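Local coordinates for protein aldose 1-epimerase (Caenorhabditis elegans, PDB 1LUR) that probably catalyses the interconversion of the alpha and beta anomers of aldose sugars such as galactose, at residues G67-R72 with V143-N148; L169-Y174 with I331-S336; A32-L37 with N151-E156. All coordinates share one frame; numbering follows the deposited sequence.

Contact 1 of 3, residues G67-R72 with V143-N148; sequences GKTVGR and VTYTVN
The backbones of the two segments come nearest at Thr69 and Val143, whose CA atoms lie 8.2 Å apart, too far for main-chain pairing, so that the contact is made almost entirely by side chains between two layers of beta structure. Thr69, on the short strand 69-70, directs its CB at strand 138-147 and meets two residues there. The methyl Thr69 CG2 lies 3.9 Å from Val143 CG2, the two side chains passing alongside each other in opposite directions. With chi1 at -79°, Thr69 OG1 sits beside its own backbone N and CG2 takes the place anti to that nitrogen, which turns the methyl to Val143 CG2 and the hydroxyl toward Tyr145 OH. Thr69 OG1 approaches Tyr145 OH at 3.6 Å, arriving obliquely at the ring, and also passes 4.0 Å from Val143 CG1. Tyr145 OH also comes within 4.1 Å of Gly67 O. These hydroxyls are brought together by a third group: both are hydrogen-bonded to Ala32 O, in the segment that enters contact 3. The side chain of Tyr145 also touches Val122 and Phe124 of strand 121-129, and Ile155. The chemistry is therefore divided, with methyl packing at the Val143 end and, at the other, a buried carbonyl that accepts from two hydroxyls, satisfying polar atoms which would otherwise be costly to bury.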
ATOM      1  N   GLY A  67       1.517   7.220   0.132  1.00 32.41           N
ATOM      2  CA  GLY A  67       2.251   6.677   1.268  1.00 30.20           C
ATOM      3  C   GLY A  67       1.497   6.365   2.550  1.00 28.85           C
ATOM      4  O   GLY A  67       2.091   5.927   3.537  1.00 29.55           O
ATOM      5  N   LYS A  68       0.188   6.563   2.546  1.00 26.87           N
ATOM      6  CA  LYS A  68      -0.612   6.297   3.732  1.00 25.26           C
ATOM      7  C   LYS A  68      -0.819   4.831   4.095  1.00 25.98           C
ATOM      8  O   LYS A  68      -0.616   3.920   3.282  1.00 24.59           O
ATOM      9  CB  LYS A  68      -2.014   6.896   3.566  1.00 27.13           C
ATOM     10  CG  LYS A  68      -2.102   8.382   3.313  1.00 26.35           C
ATOM     11  CD  LYS A  68      -3.569   8.760   3.098  1.00 28.41           C
ATOM     12  CE  LYS A  68      -3.766  10.261   2.904  1.00 27.34           C
ATOM     13  NZ  LYS A  68      -3.538  11.036   4.154  1.00 29.98           N
ATOM     14  N   THR A  69      -1.213   4.621   5.348  1.00 25.44           N
ATOM     15  CA  THR A  69      -1.498   3.285   5.852  1.00 26.43           C
ATOM     16  C   THR A  69      -3.012   3.356   5.618  1.00 26.59           C
ATOM     17  O   THR A  69      -3.684   4.208   6.205  1.00 28.33           O
ATOM     18  CB  THR A  69      -1.291   3.135   7.362  1.00 25.41           C
ATOM     19  OG1 THR A  69       0.102   2.990   7.652  1.00 24.35           O
ATOM     20  CG2 THR A  69      -2.046   1.902   7.868  1.00 24.38           C
ATOM     21  N   VAL A  70      -3.537   2.484   4.761  1.00 26.06           N
ATOM     22  CA  VAL A  70      -4.960   2.471   4.454  1.00 25.90           C
ATOM     23  C   VAL A  70      -5.780   1.433   5.211  1.00 25.51           C
ATOM     24  O   VAL A  70      -5.341   0.301   5.402  1.00 26.10           O
ATOM     25  CB  VAL A  70      -5.182   2.256   2.935  1.00 26.39           C
ATOM     26  CG1 VAL A  70      -6.665   2.152   2.636  1.00 27.91           C
ATOM     27  CG2 VAL A  70      -4.553   3.401   2.152  1.00 30.14           C
ATOM     28  N   GLY A  71      -6.975   1.845   5.628  1.00 23.17           N
ATOM     29  CA  GLY A  71      -7.891   0.982   6.363  1.00 24.04           C
ATOM     30  C   GLY A  71      -9.184   1.748   6.629  1.00 23.36           C
ATOM     31  O   GLY A  71      -9.261   2.925   6.262  1.00 22.58           O
ATOM     32  N   ARG A  72     -10.171   1.139   7.294  1.00 22.46           N
ATOM     33  CA  ARG A  72     -10.082  -0.231   7.793  1.00 21.33           C
ATOM     34  C   ARG A  72     -10.150  -1.318   6.741  1.00 22.07           C
ATOM     35  O   ARG A  72      -9.853  -2.477   7.025  1.00 22.47           O
ATOM     36  CB  ARG A  72     -11.148  -0.484   8.862  1.00 21.05           C
ATOM     37  CG  ARG A  72     -10.799   0.150  10.209  1.00 22.34           C
ATOM     38  CD  ARG A  72     -11.653  -0.400  11.327  1.00 22.15           C
ATOM     39  NE  ARG A  72     -12.978   0.209  11.367  1.00 24.22           N
ATOM     40  CZ  ARG A  72     -14.015  -0.318  12.002  1.00 25.63           C
ATOM     41  NH1 ARG A  72     -13.886  -1.477  12.644  1.00 24.21           N
ATOM     42  NH2 ARG A  72     -15.179   0.318  12.006  1.00 25.66           N
ATOM     43  N   VAL A 143       0.779   0.084  13.763  1.00 26.12           N
ATOM     44  CA  VAL A 143       1.627  -0.086  12.593  1.00 27.18           C
ATOM     45  C   VAL A 143       3.052   0.331  12.928  1.00 28.30           C
ATOM     46  O   VAL A 143       3.275   1.398  13.511  1.00 29.61           O
ATOM     47  CB  VAL A 143       1.118   0.770  11.415  1.00 25.81           C
ATOM     48  CG1 VAL A 143       2.191   0.884  10.341  1.00 31.28           C
ATOM     49  CG2 VAL A 143      -0.146   0.145  10.841  1.00 25.53           C
ATOM     50  N   THR A 144       4.013  -0.507  12.551  1.00 27.26           N
ATOM     51  CA  THR A 144       5.413  -0.208  12.823  1.00 25.90           C
ATOM     52  C   THR A 144       6.263  -0.197  11.565  1.00 25.91           C
ATOM     53  O   THR A 144       6.078  -1.023  10.669  1.00 26.51           O
ATOM     54  CB  THR A 144       6.029  -1.245  13.800  1.00 24.55           C
ATOM     55  OG1 THR A 144       5.267  -1.283  15.013  1.00 24.15           O
ATOM     56  CG2 THR A 144       7.485  -0.870  14.130  1.00 25.98           C
ATOM     57  N   TYR A 145       7.172   0.772  11.496  1.00 25.08           N
ATOM     58  CA  TYR A 145       8.078   0.909  10.370  1.00 26.41           C
ATOM     59  C   TYR A 145       9.452   0.724  10.999  1.00 28.50           C
ATOM     60  O   TYR A 145       9.778   1.392  11.985  1.00 29.43           O
ATOM     61  CB  TYR A 145       8.015   2.296   9.742  1.00 26.28           C
ATOM     62  CG  TYR A 145       6.775   2.583   8.939  1.00 27.09           C
ATOM     63  CD1 TYR A 145       5.668   3.200   9.528  1.00 27.12           C
ATOM     64  CD2 TYR A 145       6.730   2.311   7.571  1.00 26.91           C
ATOM     65  CE1 TYR A 145       4.553   3.554   8.771  1.00 26.94           C
ATOM     66  CE2 TYR A 145       5.615   2.660   6.803  1.00 26.85           C
ATOM     67  CZ  TYR A 145       4.533   3.287   7.413  1.00 28.54           C
ATOM     68  OH  TYR A 145       3.450   3.676   6.659  1.00 27.75           O
ATOM     69  N   THR A 146      10.246  -0.180  10.440  1.00 27.88           N
ATOM     70  CA  THR A 146      11.579  -0.440  10.961  1.00 27.85           C
ATOM     71  C   THR A 146      12.574  -0.638   9.825  1.00 27.65           C
ATOM     72  O   THR A 146      12.252  -1.245   8.806  1.00 26.28           O
ATOM     73  CB  THR A 146      11.577  -1.717  11.831  1.00 27.86           C
ATOM     74  OG1 THR A 146      10.661  -1.556  12.924  1.00 26.79           O
ATOM     75  CG2 THR A 146      12.982  -2.009  12.375  1.00 28.70           C
ATOM     76  N   VAL A 147      13.772  -0.092   9.986  1.00 27.37           N
ATOM     77  CA  VAL A 147      14.809  -0.234   8.970  1.00 29.00           C
ATOM     78  C   VAL A 147      15.917  -1.017   9.663  1.00 30.06           C
ATOM     79  O   VAL A 147      16.137  -0.842  10.862  1.00 30.65           O
ATOM     80  CB  VAL A 147      15.362   1.125   8.506  1.00 29.15           C
ATOM     81  CG1 VAL A 147      14.344   1.829   7.624  1.00 27.78           C
ATOM     82  CG2 VAL A 147      15.713   1.985   9.719  1.00 29.77           C
ATOM     83  N   ASN A 148      16.605  -1.887   8.928  1.00 30.17           N
ATOM     84  CA  ASN A 148      17.678  -2.673   9.535  1.00 31.75           C
ATOM     85  C   ASN A 148      18.969  -2.666   8.725  1.00 33.26           C
ATOM     86  O   ASN A 148      19.048  -2.037   7.674  1.00 32.55           O
ATOM     87  CB  ASN A 148      17.228  -4.119   9.751  1.00 29.95           C
ATOM     88  CG  ASN A 148      16.796  -4.798   8.465  1.00 29.03           C
ATOM     89  OD1 ASN A 148      17.394  -4.601   7.407  1.00 25.52           O
ATOM     90  ND2 ASN A 148      15.762  -5.623   8.558  1.00 31.30           N
TER

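Contact 2 of 3, residues L169-Y174 with I331-S336; sequences LTNHAY and IVYTFS
Asn171, Tyr333 and Ile331 carry this buried contact, in which strand 170-175 faces strand 327-337 across the layered beta fold of the galactose mutarotase family. The main chains stay well apart, with 9.0 Å between the CA atoms of Asn171 and Ile331. The asparagine is shaped by an Asx turn: Asn171 OD1 accepts from the backbone N of Ala173 at 3.0 Å, the donor standing above the carbonyl plane, 49° out of it. A chi1 of 173° sets CG of Asn171 anti to its backbone N and beside the carbonyl carbon, on the side of the following residues, where OD1 can meet the N of Ala173. From strand 327-337 the phenol end of Tyr333 comes up against the amide, Tyr333 OH lying 4.1 Å from Asn171 CB and 3.9 Å from Asn171 OD1, with amide and ring planes 71° apart. Ile331 adds a looser apolar touch, Ile331 CD1 lying 4.5 Å from Asn171 CB. Ile155 touches the ring of Tyr333 near CE1, and the ring also meets that of Trp175. With the amide cut back to an alanine, the backbone N of Ala173 is likely to lose its acceptor, and a gap to open before the hydroxyl of Tyr333. A water donates to Asn171 OD1 at 2.9 Å; the separation of 2.4 Å between this water and Tyr333 OH is unusually short, which makes that second link doubtful.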
ATOM      1  N   LEU A 169      -5.831  -4.088   5.786  1.00 21.14           N
ATOM      2  CA  LEU A 169      -4.989  -2.929   5.539  1.00 20.40           C
ATOM      3  C   LEU A 169      -3.978  -3.090   4.418  1.00 20.95           C
ATOM      4  O   LEU A 169      -3.843  -4.156   3.817  1.00 20.60           O
ATOM      5  CB  LEU A 169      -4.209  -2.596   6.814  1.00 20.28           C
ATOM      6  CG  LEU A 169      -4.939  -2.702   8.156  1.00 22.78           C
ATOM      7  CD1 LEU A 169      -3.931  -2.572   9.296  1.00 23.54           C
ATOM      8  CD2 LEU A 169      -6.006  -1.617   8.247  1.00 24.38           C
ATOM      9  N   THR A 170      -3.267  -1.997   4.166  1.00 22.03           N
ATOM     10  CA  THR A 170      -2.216  -1.927   3.157  1.00 23.34           C
ATOM     11  C   THR A 170      -1.458  -0.622   3.333  1.00 23.69           C
ATOM     12  O   THR A 170      -1.834   0.215   4.160  1.00 23.24           O
ATOM     13  CB  THR A 170      -2.716  -2.006   1.693  1.00 22.59           C
ATOM     14  OG1 THR A 170      -1.599  -2.341   0.851  1.00 24.41           O
ATOM     15  CG2 THR A 170      -3.283  -0.663   1.212  1.00 22.20           C
ATOM     16  N   ASN A 171      -0.364  -0.484   2.589  1.00 24.30           N
ATOM     17  CA  ASN A 171       0.474   0.715   2.623  1.00 25.68           C
ATOM     18  C   ASN A 171       0.345   1.268   1.211  1.00 25.55           C
ATOM     19  O   ASN A 171       0.542   0.544   0.234  1.00 26.98           O
ATOM     20  CB  ASN A 171       1.929   0.374   2.932  1.00 26.55           C
ATOM     21  CG  ASN A 171       2.834   1.577   2.799  1.00 27.43           C
ATOM     22  OD1 ASN A 171       3.329   1.874   1.714  1.00 27.88           O
ATOM     23  ND2 ASN A 171       3.023   2.300   3.897  1.00 27.63           N
ATOM     24  N   HIS A 172       0.026   2.550   1.098  1.00 27.37           N
ATOM     25  CA  HIS A 172      -0.144   3.153  -0.215  1.00 27.99           C
ATOM     26  C   HIS A 172       0.995   4.012  -0.760  1.00 29.46           C
ATOM     27  O   HIS A 172       0.751   5.055  -1.369  1.00 29.19           O
ATOM     28  CB  HIS A 172      -1.443   3.968  -0.211  1.00 30.02           C
ATOM     29  CG  HIS A 172      -2.151   3.983  -1.532  1.00 31.62           C
ATOM     30  ND1 HIS A 172      -1.606   4.548  -2.667  1.00 31.05           N
ATOM     31  CD2 HIS A 172      -3.357   3.487  -1.900  1.00 33.16           C
ATOM     32  CE1 HIS A 172      -2.447   4.398  -3.677  1.00 34.12           C
ATOM     33  NE2 HIS A 172      -3.517   3.759  -3.239  1.00 34.05           N
ATOM     34  N   ALA A 173       2.236   3.582  -0.561  1.00 28.88           N
ATOM     35  CA  ALA A 173       3.370   4.357  -1.061  1.00 29.53           C
ATOM     36  C   ALA A 173       3.503   4.206  -2.576  1.00 30.27           C
ATOM     37  O   ALA A 173       3.366   3.108  -3.113  1.00 30.39           O
ATOM     38  CB  ALA A 173       4.655   3.903  -0.379  1.00 29.78           C
ATOM     39  N   TYR A 174       3.747   5.323  -3.256  1.00 31.98           N
ATOM     40  CA  TYR A 174       3.912   5.347  -4.709  1.00 32.21           C
ATOM     41  C   TYR A 174       5.422   5.303  -4.938  1.00 31.14           C
ATOM     42  O   TYR A 174       6.143   6.180  -4.462  1.00 30.83           O
ATOM     43  CB  TYR A 174       3.361   6.646  -5.305  1.00 34.78           C
ATOM     44  CG  TYR A 174       1.850   6.769  -5.355  1.00 37.31           C
ATOM     45  CD1 TYR A 174       1.091   6.907  -4.190  1.00 38.26           C
ATOM     46  CD2 TYR A 174       1.184   6.812  -6.581  1.00 38.78           C
ATOM     47  CE1 TYR A 174      -0.296   7.094  -4.251  1.00 39.01           C
ATOM     48  CE2 TYR A 174      -0.194   6.996  -6.651  1.00 39.37           C
ATOM     49  CZ  TYR A 174      -0.929   7.138  -5.489  1.00 39.52           C
ATOM     50  OH  TYR A 174      -2.292   7.322  -5.576  1.00 41.36           O
ATOM     51  N   ILE A 331       5.198  -6.646   5.702  1.00 25.80           N
ATOM     52  CA  ILE A 331       5.680  -6.369   4.360  1.00 25.04           C
ATOM     53  C   ILE A 331       7.152  -6.042   4.524  1.00 25.68           C
ATOM     54  O   ILE A 331       7.503  -5.155   5.304  1.00 25.71           O
ATOM     55  CB  ILE A 331       4.990  -5.133   3.750  1.00 22.91           C
ATOM     56  CG1 ILE A 331       3.470  -5.288   3.798  1.00 21.19           C
ATOM     57  CG2 ILE A 331       5.425  -4.968   2.312  1.00 23.93           C
ATOM     58  CD1 ILE A 331       2.709  -4.030   3.380  1.00 20.86           C
ATOM     59  N   VAL A 332       8.016  -6.762   3.812  1.00 26.25           N
ATOM     60  CA  VAL A 332       9.446  -6.508   3.909  1.00 25.12           C
ATOM     61  C   VAL A 332       9.991  -5.996   2.582  1.00 26.01           C
ATOM     62  O   VAL A 332       9.942  -6.703   1.576  1.00 25.90           O
ATOM     63  CB  VAL A 332      10.223  -7.783   4.311  1.00 25.95           C
ATOM     64  CG1 VAL A 332      11.715  -7.454   4.478  1.00 27.36           C
ATOM     65  CG2 VAL A 332       9.660  -8.340   5.605  1.00 26.68           C
ATOM     66  N   TYR A 333      10.478  -4.755   2.581  1.00 26.45           N
ATOM     67  CA  TYR A 333      11.037  -4.148   1.380  1.00 27.97           C
ATOM     68  C   TYR A 333      12.555  -4.197   1.500  1.00 30.68           C
ATOM     69  O   TYR A 333      13.119  -3.680   2.467  1.00 28.83           O
ATOM     70  CB  TYR A 333      10.633  -2.674   1.241  1.00 28.20           C
ATOM     71  CG  TYR A 333       9.152  -2.398   1.202  1.00 29.75           C
ATOM     72  CD1 TYR A 333       8.376  -2.498   2.353  1.00 30.49           C
ATOM     73  CD2 TYR A 333       8.531  -2.000   0.017  1.00 30.84           C
ATOM     74  CE1 TYR A 333       7.019  -2.205   2.328  1.00 33.20           C
ATOM     75  CE2 TYR A 333       7.174  -1.706  -0.019  1.00 30.66           C
ATOM     76  CZ  TYR A 333       6.426  -1.810   1.136  1.00 32.42           C
ATOM     77  OH  TYR A 333       5.081  -1.518   1.110  1.00 34.79           O
ATOM     78  N   THR A 334      13.214  -4.818   0.529  1.00 31.24           N
ATOM     79  CA  THR A 334      14.670  -4.906   0.556  1.00 32.90           C
ATOM     80  C   THR A 334      15.209  -4.050  -0.576  1.00 33.66           C
ATOM     81  O   THR A 334      14.816  -4.223  -1.729  1.00 33.28           O
ATOM     82  CB  THR A 334      15.169  -6.351   0.352  1.00 32.86           C
ATOM     83  OG1 THR A 334      14.690  -7.180   1.416  1.00 28.25           O
ATOM     84  CG2 THR A 334      16.694  -6.387   0.347  1.00 34.83           C
ATOM     85  N   PHE A 335      16.103  -3.125  -0.243  1.00 35.86           N
ATOM     86  CA  PHE A 335      16.694  -2.244  -1.236  1.00 36.06           C
ATOM     87  C   PHE A 335      18.115  -2.688  -1.552  1.00 37.58           C
ATOM     88  O   PHE A 335      18.893  -3.002  -0.650  1.00 37.23           O
ATOM     89  CB  PHE A 335      16.681  -0.803  -0.728  1.00 35.11           C
ATOM     90  CG  PHE A 335      15.312  -0.313  -0.356  1.00 35.75           C
ATOM     91  CD1 PHE A 335      14.833  -0.456   0.944  1.00 34.31           C
ATOM     92  CD2 PHE A 335      14.476   0.240  -1.321  1.00 35.57           C
ATOM     93  CE1 PHE A 335      13.542  -0.060   1.277  1.00 35.28           C
ATOM     94  CE2 PHE A 335      13.178   0.641  -0.999  1.00 34.41           C
ATOM     95  CZ  PHE A 335      12.712   0.488   0.303  1.00 34.98           C
ATOM     96  N   SER A 336      18.441  -2.725  -2.839  1.00 39.03           N
ATOM     97  CA  SER A 336      19.767  -3.135  -3.285  1.00 40.52           C
ATOM     98  C   SER A 336      20.088  -2.519  -4.639  1.00 42.88           C
ATOM     99  O   SER A 336      19.434  -1.570  -5.075  1.00 42.68           O
ATOM    100  CB  SER A 336      19.821  -4.655  -3.406  1.00 39.96           C
ATOM    101  OG  SER A 336      18.926  -5.104  -4.414  1.00 39.55           O
TER
HETATM  102  O   HOH W   1       4.029   0.068  -0.384  1.00 33.50           O

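Contact 3 of 3, residues A32-L37 with N151-E156; sequences ATLAKL and NQLIIE
Leu153 projects from strand 152-160 and meets Leu34 and Leu37 of strand 33-40, an apolar contact between two antiparallel sheets that face each other in this mutarotase-like beta fold. The two strands remain apart, with 9.2 Å between the CA atoms of Leu37 and Leu153, and it is the branched ends of the leucines that fill the interval. A single methyl, Leu153 CD2, does the touching from its side. Leu34 comes at it head on: the two side chains extend toward each other, and the methyls Leu34 CD2 and Leu153 CD2 meet tip to tip at 3.9 Å. Leu37 approaches on a slant instead, crossing the leucine opposite and placing Leu37 CD1 3.6 Å from Leu153 CD2. The chain of Leu153 is thrown outward by a chi1 of 166°, which sets CG anti to the backbone N and sends CD2 across to the other sheet. The second methyl, Leu153 CD1, lies 4.0 Å from Val147 CG1 on the adjoining strand.

Leu34 and Leu37 are three residues apart and yet both face Leu153, a spacing that does not fit a regular strand. The explanation lies between them, where Ala35 and Lys36 both face Thr26 in a classic beta bulge; the extra residue turns Leu37 to the same side as Leu34. Around the leucines the apolar layer continues, with Phe335 against Leu153 and Leu37, Ala173 and Tyr145 against Leu34, and Trp175 against Leu37. Between the three leucines, the join from the sheet holding strand 33-40 to the large sheet holding strand 152-160 is purely apolar. At its centre the three methyls form a triangle, closed on the third side by the 4.3 Å between Leu34 CD2 and Leu37 CD1.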
ATOM      1  N   ALA A  32      -0.387   7.532   9.449  1.00 28.75           N
ATOM      2  CA  ALA A  32       0.735   6.600   9.629  1.00 27.90           C
ATOM      3  C   ALA A  32       1.381   6.436   8.258  1.00 28.41           C
ATOM      4  O   ALA A  32       1.591   5.321   7.773  1.00 27.12           O
ATOM      5  CB  ALA A  32       0.226   5.257  10.144  1.00 27.65           C
ATOM      6  N   THR A  33       1.696   7.578   7.660  1.00 27.04           N
ATOM      7  CA  THR A  33       2.304   7.686   6.340  1.00 29.43           C
ATOM      8  C   THR A  33       3.815   7.581   6.152  1.00 29.05           C
ATOM      9  O   THR A  33       4.595   8.085   6.958  1.00 29.70           O
ATOM     10  CB  THR A  33       1.887   9.029   5.694  1.00 30.30           C
ATOM     11  OG1 THR A  33       0.460   9.143   5.705  1.00 29.77           O
ATOM     12  CG2 THR A  33       2.401   9.125   4.262  1.00 30.84           C
ATOM     13  N   LEU A  34       4.209   6.939   5.055  1.00 31.20           N
ATOM     14  CA  LEU A  34       5.614   6.772   4.711  1.00 31.27           C
ATOM     15  C   LEU A  34       5.833   7.998   3.830  1.00 32.04           C
ATOM     16  O   LEU A  34       5.482   7.992   2.649  1.00 31.69           O
ATOM     17  CB  LEU A  34       5.841   5.498   3.896  1.00 29.94           C
ATOM     18  CG  LEU A  34       7.256   5.317   3.330  1.00 30.63           C
ATOM     19  CD1 LEU A  34       8.287   5.419   4.454  1.00 29.85           C
ATOM     20  CD2 LEU A  34       7.359   3.966   2.621  1.00 28.76           C
ATOM     21  N   ALA A  35       6.388   9.053   4.421  1.00 34.35           N
ATOM     22  CA  ALA A  35       6.649  10.304   3.710  1.00 35.02           C
ATOM     23  C   ALA A  35       7.816  10.270   2.724  1.00 36.17           C
ATOM     24  O   ALA A  35       7.689  10.730   1.589  1.00 36.82           O
ATOM     25  CB  ALA A  35       6.866  11.426   4.717  1.00 35.64           C
ATOM     26  N   LYS A  36       8.956   9.749   3.162  1.00 35.86           N
ATOM     27  CA  LYS A  36      10.130   9.672   2.299  1.00 36.68           C
ATOM     28  C   LYS A  36      10.895   8.392   2.566  1.00 36.41           C
ATOM     29  O   LYS A  36      10.730   7.763   3.610  1.00 34.85           O
ATOM     30  CB  LYS A  36      11.089  10.831   2.575  1.00 37.77           C
ATOM     31  CG  LYS A  36      10.480  12.213   2.668  1.00 39.84           C
ATOM     32  CD  LYS A  36      11.507  13.191   3.246  1.00 40.89           C
ATOM     33  CE  LYS A  36      12.838  13.110   2.498  1.00 40.57           C
ATOM     34  NZ  LYS A  36      13.877  14.003   3.084  1.00 40.55           N
ATOM     35  N   LEU A  37      11.752   8.035   1.614  1.00 38.12           N
ATOM     36  CA  LEU A  37      12.588   6.842   1.693  1.00 39.50           C
ATOM     37  C   LEU A  37      13.778   7.077   0.761  1.00 39.67           C
ATOM     38  O   LEU A  37      13.678   6.901  -0.456  1.00 40.11           O
ATOM     39  CB  LEU A  37      11.813   5.595   1.264  1.00 39.98           C
ATOM     40  CG  LEU A  37      12.481   4.263   1.625  1.00 39.95           C
ATOM     41  CD1 LEU A  37      11.464   3.159   1.544  1.00 42.75           C
ATOM     42  CD2 LEU A  37      13.648   3.979   0.703  1.00 41.06           C
ATOM     43  N   ASN A 151      19.377  -3.471   4.939  1.00 32.07           N
ATOM     44  CA  ASN A 151      18.809  -2.489   4.015  1.00 31.45           C
ATOM     45  C   ASN A 151      17.356  -2.802   3.711  1.00 30.61           C
ATOM     46  O   ASN A 151      16.900  -2.685   2.568  1.00 29.98           O
ATOM     47  CB  ASN A 151      19.595  -2.424   2.708  1.00 33.83           C
ATOM     48  CG  ASN A 151      20.929  -1.743   2.871  1.00 35.80           C
ATOM     49  OD1 ASN A 151      21.040  -0.743   3.579  1.00 36.29           O
ATOM     50  ND2 ASN A 151      21.951  -2.267   2.203  1.00 38.14           N
ATOM     51  N   GLN A 152      16.632  -3.201   4.747  1.00 29.77           N
ATOM     52  CA  GLN A 152      15.227  -3.529   4.598  1.00 29.85           C
ATOM     53  C   GLN A 152      14.334  -2.583   5.382  1.00 29.63           C
ATOM     54  O   GLN A 152      14.713  -2.072   6.440  1.00 29.09           O
ATOM     55  CB  GLN A 152      14.944  -4.943   5.105  1.00 31.78           C
ATOM     56  CG  GLN A 152      15.791  -6.036   4.500  1.00 32.71           C
ATOM     57  CD  GLN A 152      15.428  -7.389   5.062  1.00 33.54           C
ATOM     58  OE1 GLN A 152      15.306  -7.552   6.275  1.00 33.39           O
ATOM     59  NE2 GLN A 152      15.254  -8.372   4.182  1.00 31.87           N
ATOM     60  N   LEU A 153      13.148  -2.347   4.840  1.00 27.97           N
ATOM     61  CA  LEU A 153      12.166  -1.489   5.475  1.00 26.63           C
ATOM     62  C   LEU A 153      11.097  -2.523   5.803  1.00 26.74           C
ATOM     63  O   LEU A 153      10.577  -3.194   4.905  1.00 27.18           O
ATOM     64  CB  LEU A 153      11.591  -0.450   4.511  1.00 25.80           C
ATOM     65  CG  LEU A 153      10.329   0.243   5.052  1.00 26.92           C
ATOM     66  CD1 LEU A 153      10.666   1.050   6.307  1.00 30.69           C
ATOM     67  CD2 LEU A 153       9.745   1.152   3.983  1.00 29.84           C
ATOM     68  N   ILE A 154      10.809  -2.691   7.083  1.00 25.75           N
ATOM     69  CA  ILE A 154       9.801  -3.654   7.497  1.00 26.51           C
ATOM     70  C   ILE A 154       8.558  -2.933   7.996  1.00 26.28           C
ATOM     71  O   ILE A 154       8.643  -2.050   8.860  1.00 25.02           O
ATOM     72  CB  ILE A 154      10.325  -4.560   8.631  1.00 27.66           C
ATOM     73  CG1 ILE A 154      11.481  -5.422   8.116  1.00 28.40           C
ATOM     74  CG2 ILE A 154       9.192  -5.427   9.172  1.00 27.90           C
ATOM     75  CD1 ILE A 154      12.167  -6.230   9.195  1.00 31.40           C
ATOM     76  N   ILE A 155       7.408  -3.296   7.437  1.00 25.70           N
ATOM     77  CA  ILE A 155       6.154  -2.686   7.842  1.00 26.43           C
ATOM     78  C   ILE A 155       5.332  -3.791   8.482  1.00 27.47           C
ATOM     79  O   ILE A 155       5.057  -4.816   7.857  1.00 26.24           O
ATOM     80  CB  ILE A 155       5.321  -2.128   6.662  1.00 28.09           C
ATOM     81  CG1 ILE A 155       6.094  -1.050   5.904  1.00 27.12           C
ATOM     82  CG2 ILE A 155       4.022  -1.530   7.203  1.00 26.58           C
ATOM     83  CD1 ILE A 155       5.286  -0.412   4.778  1.00 29.06           C
ATOM     84  N   GLU A 156       4.964  -3.592   9.739  1.00 26.22           N
ATOM     85  CA  GLU A 156       4.171  -4.578  10.448  1.00 27.84           C
ATOM     86  C   GLU A 156       2.797  -3.980  10.665  1.00 27.80           C
ATOM     87  O   GLU A 156       2.671  -2.801  10.987  1.00 26.42           O
ATOM     88  CB  GLU A 156       4.779  -4.896  11.805  1.00 30.99           C
ATOM     89  CG  GLU A 156       6.096  -5.622  11.748  1.00 35.05           C
ATOM     90  CD  GLU A 156       6.779  -5.626  13.094  1.00 38.46           C
ATOM     91  OE1 GLU A 156       6.182  -6.143  14.070  1.00 42.38           O
ATOM     92  OE2 GLU A 156       7.908  -5.101  13.179  1.00 41.23           O
TER

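Overall arrangement
The three contacts form one compact cluster, their centres 6 Å (contacts 1 and 3), 7 Å (2 and 3) and 8 Å (1 and 2) apart. Their second segments lie on strands 138-147, 152-160 and 327-337, consecutive in the large antiparallel sheet. The facing segments come from two other sheets: strands 69-70 and 170-175 are neighbours in one, whereas strand 33-40 belongs to another. Along the chain, contact 1 falls within the span bridged by contact 3, and contact 2 opens after both have closed. Residues far apart in sequence, from the N-terminal region to the last strand, are thereby brought together in one buried interlayer core of the aldose 1-epimerase fold.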